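Local structure of CmeC (4MT4) at residues Ser139-Lys142 against Ala143-Asp147. The protein forms a trimeric outer membrane channel that probably exports drugs as part of a multidrug efflux system. Sequence-based numbering, arbitrary orientation.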
loop_
_atom_site.group_PDB
_atom_site.type_symbol
_atom_site.label_atom_id
_atom_site.label_comp_id
_atom_site.label_asym_id
_atom_site.label_seq_id
_atom_site.Cartn_x
_atom_site.Cartn_y
_atom_site.Cartn_z
ATOM N N SER B 139 13.118 15.151 -16.927
ATOM C CA SER B 139 11.690 15.138 -16.639
ATOM C C SER B 139 11.418 14.382 -15.340
ATOM O O SER B 139 10.462 14.674 -14.624
ATOM C CB SER B 139 10.918 14.504 -17.794
ATOM O OG SER B 139 11.112 15.231 -18.994
ATOM N N GLY B 140 12.271 13.406 -15.047
ATOM C CA GLY B 140 12.177 12.652 -13.812
ATOM C C GLY B 140 12.512 13.521 -12.616
ATOM O O GLY B 140 11.913 13.385 -11.550
ATOM N N PHE B 141 13.477 14.418 -12.799
ATOM C CA PHE B 141 13.869 15.350 -11.747
ATOM C C PHE B 141 12.780 16.389 -11.505
ATOM O O PHE B 141 12.457 16.702 -10.361
ATOM C CB PHE B 141 15.185 16.048 -12.093
ATOM C CG PHE B 141 15.487 17.231 -11.215
ATOM C CD1 PHE B 141 15.873 17.049 -9.897
ATOM C CD2 PHE B 141 15.375 18.523 -11.703
ATOM C CE1 PHE B 141 16.143 18.130 -9.082
ATOM C CE2 PHE B 141 15.645 19.611 -10.893
ATOM C CZ PHE B 141 16.030 19.414 -9.580
ATOM N N LYS B 142 12.222 16.921 -12.588
ATOM C CA LYS B 142 11.136 17.893 -12.496
ATOM C C LYS B 142 9.916 17.279 -11.818
ATOM O O LYS B 142 9.186 17.959 -11.097
ATOM C CB LYS B 142 10.755 18.418 -13.882
ATOM C CG LYS B 142 11.768 19.377 -14.486
ATOM C CD LYS B 142 11.233 20.003 -15.766
ATOM C CE LYS B 142 12.188 21.050 -16.319
ATOM N NZ LYS B 142 11.643 21.717 -17.535
ATOM N N ALA B 143 9.706 15.989 -12.055
ATOM C CA ALA B 143 8.611 15.265 -11.429
ATOM C C ALA B 143 8.861 15.107 -9.935
ATOM O O ALA B 143 7.928 15.150 -9.133
ATOM C CB ALA B 143 8.425 13.910 -12.086
ATOM N N SER B 144 10.126 14.930 -9.566
ATOM C CA SER B 144 10.503 14.787 -8.164
ATOM C C SER B 144 10.332 16.109 -7.419
ATOM O O SER B 144 10.068 16.123 -6.219
ATOM C CB SER B 144 11.948 14.294 -8.037
ATOM O OG SER B 144 12.865 15.269 -8.502
ATOM N N GLU B 145 10.487 17.216 -8.140
ATOM C CA GLU B 145 10.288 18.538 -7.558
ATOM C C GLU B 145 8.811 18.777 -7.266
ATOM O O GLU B 145 8.448 19.292 -6.208
ATOM C CB GLU B 145 10.825 19.627 -8.487
ATOM C CG GLU B 145 12.340 19.730 -8.524
ATOM C CD GLU B 145 12.821 20.887 -9.378
ATOM O OE1 GLU B 145 12.342 21.024 -10.523
ATOM O OE2 GLU B 145 13.672 21.663 -8.898
ATOM N N TYR B 146 7.962 18.394 -8.216
ATOM C CA TYR B 146 6.519 18.514 -8.053
ATOM C C TYR B 146 6.012 17.544 -6.992
ATOM O O TYR B 146 5.044 17.833 -6.288
ATOM C CB TYR B 146 5.808 18.266 -9.383
ATOM C CG TYR B 146 6.077 19.324 -10.431
ATOM C CD1 TYR B 146 6.234 20.658 -10.075
ATOM C CD2 TYR B 146 6.176 18.989 -11.776
ATOM C CE1 TYR B 146 6.478 21.626 -11.029
ATOM C CE2 TYR B 146 6.421 19.951 -12.736
ATOM C CZ TYR B 146 6.572 21.268 -12.357
ATOM O OH TYR B 146 6.817 22.231 -13.309
ATOM N N ASP B 147 6.670 16.392 -6.889
ATOM C CA ASP B 147 6.346 15.413 -5.857
ATOM C C ASP B 147 6.697 15.951 -4.473
ATOM O O ASP B 147 6.030 15.635 -3.490
ATOM C CB ASP B 147 7.079 14.093 -6.104
ATOM C CG ASP B 147 6.410 13.242 -7.165
ATOM O OD1 ASP B 147 5.218 13.472 -7.451
ATOM O OD2 ASP B 147 7.074 12.334 -7.709
#
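From Ser139 to Asp147 the chain is unbroken alpha-helix, with i to i+4 bonds running from Ala143 N to Ser139 O (3.0 Å), Ser144 N to Gly140 O, Glu145 N to Phe141 O and Tyr146 N to Lys142 O (3.2 Å). One turn apart on the same flank, Phe141 and Glu145 pack together. Glu145 CG sits over one face of the Phe141 ring, offset toward its rim and 4.1 Å from the ring centroid, a CH-pi contact. The carboxylate stays on that side of the ring, above and just outside its CE2-CZ edge, turned 35° from the ring plane, with OE2 3.3 Å from Phe141 CZ. The ring reaches this place because Phe141 CG is anti to the backbone N (chi1 167°), while the Glu145 chain, extended beyond CG, reaches back toward it. Glu145 OE2 is hydrogen-bonded to Ser457 OG, which ties down the end of that chain. Ser144 turns OG back toward Phe141 O (chi1 67°), but the modelled 2.4 Å between them is too short, so a bond there is doubtful. Tyr146 lays one ring face against Lys142 O, with CD2 at 3.3 Å. In the long helix 129-195 of the helical part of this outer membrane factor, Phe141, Ser144 and Glu145 face helix 58-79, Ser139, Ala143 and Tyr146 meet helix 273-293, and helix 456-463 packs on Glu145 and Tyr146.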